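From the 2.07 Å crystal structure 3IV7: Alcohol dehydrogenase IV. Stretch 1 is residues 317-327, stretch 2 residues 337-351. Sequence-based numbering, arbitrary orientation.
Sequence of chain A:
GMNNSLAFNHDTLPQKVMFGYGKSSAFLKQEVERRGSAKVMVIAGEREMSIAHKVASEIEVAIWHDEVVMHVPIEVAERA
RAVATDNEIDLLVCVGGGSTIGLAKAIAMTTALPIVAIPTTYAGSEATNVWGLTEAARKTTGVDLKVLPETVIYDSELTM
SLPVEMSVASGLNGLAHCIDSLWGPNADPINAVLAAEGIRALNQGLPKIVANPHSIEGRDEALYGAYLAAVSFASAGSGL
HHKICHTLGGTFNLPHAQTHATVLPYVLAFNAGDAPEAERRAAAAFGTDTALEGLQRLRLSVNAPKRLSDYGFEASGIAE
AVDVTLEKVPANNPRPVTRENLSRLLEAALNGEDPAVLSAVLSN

Stretch 1, residues 317-327: GIAEAVDVTLE
Stretch 2 337-351: VTRENLSRLLEAALN

Helix pairs often confine their charges to the exposed edge of the contact and leave the middle to interlocking aliphatic side chains, and these two stretches of an alcohol dehydrogenase are a compact example. The one salt bridge between them joins Arg339 NH2 to Asp323 OD1 at 3.0 Å; its hydrogen bond is weak, with an N-H...O angle of 140°. Both residues are exposed. Arg339 leaves its helix sideways and reaches across with chi1 and chi2 t, chi3 m and chi4 -75°, while Asp323 points away at CA-to-CB, and its chi1 of -105° brings the carboxylate back. The guanidinium has Asp323 OD1 and Ala319 O near its plane, the latter 3.6 Å from Arg339 NH1, and Val322 CG1 over one face, also 3.6 Å from NH1. A long arginine suits this exposed position: its end carries charge while its length settles among Ala319, Val322, Asp323 and Leu326.

The second helix begins after an extended Val337 (phi/psi -96/125) and Thr338 (-115/170). Thr338, chi1 p, is the N-cap: its OG1 accepts from Asn341 N at 3.0 Å, and Thr338 N donates to Asn341 OD1 at 2.8 Å, with Asn341 chi1 p. From Arg339 the backbone turns helical, and the first stretch is helical through its middle. The axes approach to 9.5 Å, with 127° between their N-to-C directions, and the register is set by Ile318 and Ser343, whose CA atoms lie 6.2 Å apart.

At this crossing the small Ser343 (chi1 m) turns its hydroxyl to its own helix, OG donating to Arg339 O at 2.8 Å, so that its polar group is satisfied beside apolar neighbours. Ile318 (m, t) places CG2 3.8 Å from Ser343 CA and CD1 3.8 Å from Glu347 CG, filling a hole completed by Leu346 and Leu350. One turn on, Val322 (t) is the next knob, with CG2 3.5 Å from Ser343 OG and 4.0 Å from both Leu342 CG and Leu346 CD1. Ala321 is buried, and its CB meets Leu346 CD1 at 3.6 Å; Leu346 is m, t.

Leu326 (t, p) closes the far end. Its CD1 lies 3.4 Å from Val337 CG1 and 3.8 Å from Leu342 CD2, and its CD2 is 3.8 Å from Arg339 CB. Leu342 (t, p) also sets CD2 4.1 Å from Thr325 CG2, so the threonine contributes its methyl here. Altogether 617 Å² is buried, both sides summed, much of it by branched aliphatic residues, with Ile318 and Val322 seated in holes on the second helix.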

ATOM      1  N   GLY A 317       8.591 -17.226 -35.870  1.00 22.99           N
ATOM      2  CA  GLY A 317       8.036 -17.611 -34.556  1.00 27.54           C
ATOM      3  C   GLY A 317       6.855 -16.776 -34.041  1.00 28.36           C
ATOM      4  O   GLY A 317       6.215 -17.144 -33.048  1.00 30.37           O
ATOM      5  N   ILE A 318       6.544 -15.675 -34.711  1.00 26.99           N
ATOM      6  CA  ILE A 318       5.445 -14.783 -34.272  1.00 26.48           C
ATOM      7  C   ILE A 318       4.036 -15.463 -34.325  1.00 25.87           C
ATOM      8  O   ILE A 318       3.233 -15.293 -33.417  1.00 22.50           O
ATOM      9  CB  ILE A 318       5.430 -13.506 -35.101  1.00 23.71           C
ATOM     10  CG1 ILE A 318       6.661 -12.652 -34.773  1.00 27.09           C
ATOM     11  CG2 ILE A 318       4.122 -12.708 -34.877  1.00 25.00           C
ATOM     12  CD1 ILE A 318       6.887 -11.498 -35.765  1.00 19.09           C
ATOM     13  N   ALA A 319       3.746 -16.197 -35.402  1.00 26.96           N
ATOM     14  CA  ALA A 319       2.450 -16.891 -35.520  1.00 27.99           C
ATOM     15  C   ALA A 319       2.183 -17.774 -34.266  1.00 30.39           C
ATOM     16  O   ALA A 319       1.081 -17.787 -33.733  1.00 32.49           O
ATOM     17  CB  ALA A 319       2.395 -17.731 -36.807  1.00 26.87           C
ATOM     18  N   GLU A 320       3.202 -18.498 -33.820  1.00 29.61           N
ATOM     19  CA  GLU A 320       3.083 -19.347 -32.655  1.00 29.67           C
ATOM     20  C   GLU A 320       2.942 -18.503 -31.368  1.00 31.05           C
ATOM     21  O   GLU A 320       2.090 -18.803 -30.502  1.00 31.15           O
ATOM     22  CB  GLU A 320       4.296 -20.257 -32.545  1.00 28.18           C
ATOM     23  CG  GLU A 320       4.272 -21.213 -31.328  1.00 34.05           C
ATOM     24  CD  GLU A 320       5.527 -22.087 -31.247  1.00 44.37           C
ATOM     25  OE1 GLU A 320       6.401 -21.967 -32.147  1.00 42.98           O
ATOM     26  OE2 GLU A 320       5.643 -22.883 -30.281  1.00 37.89           O
ATOM     27  N   ALA A 321       3.786 -17.476 -31.226  1.00 25.10           N
ATOM     28  CA  ALA A 321       3.712 -16.636 -30.072  1.00 26.66           C
ATOM     29  C   ALA A 321       2.295 -16.130 -29.936  1.00 27.06           C
ATOM     30  O   ALA A 321       1.751 -16.080 -28.838  1.00 27.90           O
ATOM     31  CB  ALA A 321       4.706 -15.446 -30.181  1.00 22.32           C
ATOM     32  N   VAL A 322       1.746 -15.680 -31.052  1.00 25.01           N
ATOM     33  CA  VAL A 322       0.391 -15.159 -31.102  1.00 30.18           C
ATOM     34  C   VAL A 322      -0.633 -16.227 -30.756  1.00 32.23           C
ATOM     35  O   VAL A 322      -1.534 -15.989 -29.944  1.00 30.70           O
ATOM     36  CB  VAL A 322       0.090 -14.593 -32.458  1.00 29.01           C
ATOM     37  CG1 VAL A 322      -1.369 -14.366 -32.611  1.00 28.38           C
ATOM     38  CG2 VAL A 322       0.910 -13.289 -32.659  1.00 22.41           C
ATOM     39  N   ASP A 323      -0.479 -17.411 -31.339  1.00 31.46           N
ATOM     40  CA  ASP A 323      -1.330 -18.564 -30.976  1.00 32.91           C
ATOM     41  C   ASP A 323      -1.453 -18.787 -29.490  1.00 32.89           C
ATOM     42  O   ASP A 323      -2.546 -18.949 -28.988  1.00 32.44           O
ATOM     43  CB  ASP A 323      -0.790 -19.843 -31.562  1.00 33.06           C
ATOM     44  CG  ASP A 323      -1.544 -20.282 -32.674  1.00 36.43           C
ATOM     45  OD1 ASP A 323      -2.731 -20.642 -32.468  1.00 48.77           O
ATOM     46  OD2 ASP A 323      -0.991 -20.269 -33.775  1.00 46.39           O
ATOM     47  N   VAL A 324      -0.302 -18.854 -28.823  1.00 33.13           N
ATOM     48  CA  VAL A 324      -0.211 -19.138 -27.410  1.00 35.85           C
ATOM     49  C   VAL A 324      -0.705 -18.017 -26.499  1.00 37.42           C
ATOM     50  O   VAL A 324      -1.158 -18.268 -25.376  1.00 41.36           O
ATOM     51  CB  VAL A 324       1.250 -19.412 -27.041  1.00 35.80           C
ATOM     52  CG1 VAL A 324       1.419 -19.449 -25.524  1.00 36.80           C
ATOM     53  CG2 VAL A 324       1.710 -20.714 -27.693  1.00 33.71           C
ATOM     54  N   THR A 325      -0.601 -16.790 -26.971  1.00 35.71           N
ATOM     55  CA  THR A 325      -0.879 -15.628 -26.154  1.00 34.59           C
ATOM     56  C   THR A 325      -2.273 -15.040 -26.312  1.00 34.64           C
ATOM     57  O   THR A 325      -2.826 -14.481 -25.359  1.00 35.15           O
ATOM     58  CB  THR A 325       0.110 -14.516 -26.477  1.00 33.22           C
ATOM     59  OG1 THR A 325       1.427 -14.981 -26.215  1.00 32.74           O
ATOM     60  CG2 THR A 325      -0.185 -13.264 -25.621  1.00 27.26           C
ATOM     61  N   LEU A 326      -2.823 -15.131 -27.504  1.00 32.39           N
ATOM     62  CA  LEU A 326      -4.063 -14.453 -27.809  1.00 35.51           C
ATOM     63  C   LEU A 326      -5.139 -14.811 -26.774  1.00 37.77           C
ATOM     64  O   LEU A 326      -5.730 -13.918 -26.164  1.00 40.00           O
ATOM     65  CB  LEU A 326      -4.520 -14.765 -29.236  1.00 34.93           C
ATOM     66  CG  LEU A 326      -5.413 -13.748 -29.959  1.00 33.10           C
ATOM     67  CD1 LEU A 326      -4.840 -12.342 -29.903  1.00 36.05           C
ATOM     68  CD2 LEU A 326      -5.597 -14.188 -31.415  1.00 32.64           C
ATOM     69  N   GLU A 327      -5.279 -16.102 -26.483  1.00 36.70           N
ATOM     70  CA  GLU A 327      -6.311 -16.574 -25.549  1.00 39.96           C
ATOM     71  C   GLU A 327      -5.994 -16.260 -24.067  1.00 40.08           C
ATOM     72  O   GLU A 327      -6.841 -16.425 -23.214  1.00 41.78           O
ATOM     73  CB  GLU A 327      -6.536 -18.072 -25.714  1.00 39.59           C
ATOM     74  CG  GLU A 327      -5.356 -18.930 -25.253  1.00 48.07           C
ATOM     75  CD  GLU A 327      -5.534 -20.411 -25.582  1.00 58.17           C
ATOM     76  OE1 GLU A 327      -6.470 -20.754 -26.350  1.00 60.28           O
ATOM     77  OE2 GLU A 327      -4.734 -21.229 -25.063  1.00 64.95           O
ATOM     78  N   VAL A 337      -7.507  -7.092 -28.870  1.00 30.27           N
ATOM     79  CA  VAL A 337      -6.372  -7.749 -29.435  1.00 31.86           C
ATOM     80  C   VAL A 337      -6.809  -8.807 -30.438  1.00 33.20           C
ATOM     81  O   VAL A 337      -7.597  -9.684 -30.116  1.00 35.78           O
ATOM     82  CB  VAL A 337      -5.540  -8.401 -28.359  1.00 31.86           C
ATOM     83  CG1 VAL A 337      -4.312  -9.102 -28.977  1.00 39.14           C
ATOM     84  CG2 VAL A 337      -5.105  -7.345 -27.321  1.00 34.17           C
ATOM     85  N   THR A 338      -6.297  -8.703 -31.652  1.00 30.95           N
ATOM     86  CA  THR A 338      -6.578  -9.684 -32.693  1.00 31.93           C
ATOM     87  C   THR A 338      -5.306 -10.428 -33.073  1.00 31.40           C
ATOM     88  O   THR A 338      -4.194 -10.086 -32.633  1.00 33.50           O
ATOM     89  CB  THR A 338      -7.155  -9.020 -33.944  1.00 30.36           C
ATOM     90  OG1 THR A 338      -6.201  -8.108 -34.484  1.00 30.28           O
ATOM     91  CG2 THR A 338      -8.429  -8.270 -33.604  1.00 25.61           C
ATOM     92  N   ARG A 339      -5.478 -11.478 -33.846  1.00 30.67           N
ATOM     93  CA  ARG A 339      -4.366 -12.228 -34.325  1.00 28.84           C
ATOM     94  C   ARG A 339      -3.479 -11.313 -35.195  1.00 26.62           C
ATOM     95  O   ARG A 339      -2.267 -11.312 -35.035  1.00 24.42           O
ATOM     96  CB  ARG A 339      -4.844 -13.445 -35.097  1.00 28.75           C
ATOM     97  CG  ARG A 339      -3.746 -14.235 -35.718  1.00 28.74           C
ATOM     98  CD  ARG A 339      -4.265 -15.550 -36.292  1.00 34.48           C
ATOM     99  NE  ARG A 339      -4.490 -16.546 -35.254  1.00 36.88           N
ATOM    100  CZ  ARG A 339      -3.519 -17.233 -34.635  1.00 43.75           C
ATOM    101  NH1 ARG A 339      -2.222 -17.007 -34.909  1.00 43.71           N
ATOM    102  NH2 ARG A 339      -3.841 -18.135 -33.715  1.00 44.29           N
ATOM    103  N   GLU A 340      -4.099 -10.456 -36.018  1.00 25.62           N
ATOM    104  CA  GLU A 340      -3.336  -9.541 -36.890  1.00 29.08           C
ATOM    105  C   GLU A 340      -2.586  -8.454 -36.099  1.00 31.48           C
ATOM    106  O   GLU A 340      -1.398  -8.233 -36.335  1.00 32.78           O
ATOM    107  CB  GLU A 340      -4.225  -8.855 -37.946  1.00 30.04           C
ATOM    108  CG  GLU A 340      -4.915  -9.783 -38.927  1.00 33.33           C
ATOM    109  CD  GLU A 340      -6.151 -10.447 -38.351  1.00 32.19           C
ATOM    110  OE1 GLU A 340      -6.435 -10.257 -37.142  1.00 28.37           O
ATOM    111  OE2 GLU A 340      -6.835 -11.159 -39.097  1.00 37.10           O
ATOM    112  N   ASN A 341      -3.257  -7.777 -35.163  1.00 30.12           N
ATOM    113  CA  ASN A 341      -2.598  -6.667 -34.509  1.00 28.24           C
ATOM    114  C   ASN A 341      -1.568  -7.093 -33.467  1.00 26.55           C
ATOM    115  O   ASN A 341      -0.588  -6.388 -33.266  1.00 29.21           O
ATOM    116  CB  ASN A 341      -3.571  -5.549 -34.029  1.00 27.63           C
ATOM    117  CG  ASN A 341      -4.474  -5.968 -32.881  1.00 30.83           C
ATOM    118  OD1 ASN A 341      -4.202  -6.908 -32.156  1.00 26.84           O
ATOM    119  ND2 ASN A 341      -5.583  -5.233 -32.718  1.00 33.94           N
ATOM    120  N   LEU A 342      -1.753  -8.267 -32.859  1.00 24.26           N
ATOM    121  CA  LEU A 342      -0.737  -8.821 -31.983  1.00 24.78           C
ATOM    122  C   LEU A 342       0.470  -9.257 -32.827  1.00 25.30           C
ATOM    123  O   LEU A 342       1.603  -9.084 -32.412  1.00 26.85           O
ATOM    124  CB  LEU A 342      -1.275  -9.989 -31.160  1.00 22.65           C
ATOM    125  CG  LEU A 342      -0.389 -10.543 -30.049  1.00 28.26           C
ATOM    126  CD1 LEU A 342       0.069  -9.450 -29.024  1.00 30.57           C
ATOM    127  CD2 LEU A 342      -1.130 -11.685 -29.310  1.00 27.00           C
ATOM    128  N   SER A 343       0.218  -9.819 -34.005  1.00 26.22           N
ATOM    129  CA  SER A 343       1.314 -10.144 -34.931  1.00 28.11           C
ATOM    130  C   SER A 343       2.077  -8.872 -35.312  1.00 26.60           C
ATOM    131  O   SER A 343       3.285  -8.877 -35.349  1.00 24.23           O
ATOM    132  CB  SER A 343       0.798 -10.844 -36.191  1.00 27.51           C
ATOM    133  OG  SER A 343       0.322 -12.133 -35.878  1.00 33.07           O
ATOM    134  N   ARG A 344       1.357  -7.778 -35.562  1.00 26.89           N
ATOM    135  CA  ARG A 344       2.008  -6.496 -35.935  1.00 26.54           C
ATOM    136  C   ARG A 344       2.822  -5.946 -34.769  1.00 26.95           C
ATOM    137  O   ARG A 344       3.903  -5.396 -34.959  1.00 27.39           O
ATOM    138  CB  ARG A 344       0.976  -5.455 -36.384  1.00 26.59           C
ATOM    139  CG  ARG A 344       1.586  -4.099 -36.856  1.00 24.49           C
ATOM    140  CD  ARG A 344       2.229  -4.238 -38.199  1.00 27.72           C
ATOM    141  NE  ARG A 344       2.977  -3.048 -38.600  1.00 28.07           N
ATOM    142  CZ  ARG A 344       4.227  -2.786 -38.236  1.00 32.97           C
ATOM    143  NH1 ARG A 344       4.872  -3.594 -37.394  1.00 29.76           N
ATOM    144  NH2 ARG A 344       4.820  -1.686 -38.680  1.00 36.96           N
ATOM    145  N   LEU A 345       2.291  -6.085 -33.571  1.00 28.48           N
ATOM    146  CA  LEU A 345       2.989  -5.647 -32.383  1.00 28.39           C
ATOM    147  C   LEU A 345       4.319  -6.391 -32.257  1.00 26.60           C
ATOM    148  O   LEU A 345       5.365  -5.769 -32.055  1.00 25.98           O
ATOM    149  CB  LEU A 345       2.130  -5.869 -31.144  1.00 26.65           C
ATOM    150  CG  LEU A 345       2.715  -5.410 -29.823  1.00 25.49           C
ATOM    151  CD1 LEU A 345       1.576  -5.151 -28.781  1.00 27.88           C
ATOM    152  CD2 LEU A 345       3.746  -6.408 -29.284  1.00 24.38           C
ATOM    153  N   LEU A 346       4.273  -7.715 -32.373  1.00 24.02           N
ATOM    154  CA  LEU A 346       5.485  -8.522 -32.264  1.00 26.87           C
ATOM    155  C   LEU A 346       6.492  -8.264 -33.432  1.00 28.88           C
ATOM    156  O   LEU A 346       7.690  -8.391 -33.241  1.00 27.27           O
ATOM    157  CB  LEU A 346       5.144 -10.003 -32.159  1.00 26.76           C
ATOM    158  CG  LEU A 346       4.562 -10.446 -30.815  1.00 25.50           C
ATOM    159  CD1 LEU A 346       4.254 -11.961 -30.838  1.00 20.89           C
ATOM    160  CD2 LEU A 346       5.498 -10.108 -29.698  1.00 18.65           C
ATOM    161  N   GLU A 347       5.987  -7.918 -34.623  1.00 28.08           N
ATOM    162  CA  GLU A 347       6.867  -7.531 -35.750  1.00 29.68           C
ATOM    163  C   GLU A 347       7.632  -6.275 -35.412  1.00 27.54           C
ATOM    164  O   GLU A 347       8.810  -6.164 -35.713  1.00 29.22           O
ATOM    165  CB  GLU A 347       6.065  -7.267 -37.022  1.00 30.78           C
ATOM    166  CG  GLU A 347       5.482  -8.457 -37.643  1.00 33.48           C
ATOM    167  CD  GLU A 347       4.451  -8.098 -38.697  1.00 40.95           C
ATOM    168  OE1 GLU A 347       4.600  -7.028 -39.348  1.00 39.84           O
ATOM    169  OE2 GLU A 347       3.494  -8.878 -38.864  1.00 33.85           O
ATOM    170  N   ALA A 348       6.953  -5.319 -34.794  1.00 25.60           N
ATOM    171  CA  ALA A 348       7.592  -4.059 -34.388  1.00 24.10           C
ATOM    172  C   ALA A 348       8.672  -4.296 -33.342  1.00 25.11           C
ATOM    173  O   ALA A 348       9.763  -3.721 -33.431  1.00 24.30           O
ATOM    174  CB  ALA A 348       6.549  -3.065 -33.864  1.00 24.19           C
ATOM    175  N   ALA A 349       8.363  -5.129 -32.344  1.00 21.12           N
ATOM    176  CA  ALA A 349       9.312  -5.449 -31.284  1.00 20.94           C
ATOM    177  C   ALA A 349      10.487  -6.260 -31.826  1.00 23.41           C
ATOM    178  O   ALA A 349      11.596  -6.120 -31.350  1.00 24.45           O
ATOM    179  CB  ALA A 349       8.635  -6.195 -30.150  1.00 20.33           C
ATOM    180  N   LEU A 350      10.221  -7.118 -32.807  1.00 23.25           N
ATOM    181  CA  LEU A 350      11.244  -7.925 -33.421  1.00 25.21           C
ATOM    182  C   LEU A 350      12.351  -7.081 -33.992  1.00 24.77           C
ATOM    183  O   LEU A 350      13.524  -7.365 -33.760  1.00 24.11           O
ATOM    184  CB  LEU A 350      10.654  -8.773 -34.541  1.00 25.84           C
ATOM    185  CG  LEU A 350      11.654  -9.592 -35.382  1.00 26.07           C
ATOM    186  CD1 LEU A 350      12.347 -10.684 -34.539  1.00 20.88           C
ATOM    187  CD2 LEU A 350      10.944 -10.177 -36.592  1.00 20.50           C
ATOM    188  N   ASN A 351      11.982  -6.059 -34.763  1.00 23.11           N
ATOM    189  CA  ASN A 351      12.973  -5.210 -35.455  1.00 22.52           C
ATOM    190  C   ASN A 351      13.221  -3.864 -34.848  1.00 21.90           C
ATOM    191  O   ASN A 351      13.989  -3.070 -35.383  1.00 24.38           O
ATOM    192  CB  ASN A 351      12.569  -5.066 -36.894  1.00 20.85           C
ATOM    193  CG  ASN A 351      12.614  -6.353 -37.589  1.00 28.58           C
ATOM    194  OD1 ASN A 351      13.534  -7.130 -37.360  1.00 26.86           O
ATOM    195  ND2 ASN A 351      11.598  -6.654 -38.384  1.00 22.06           N
TER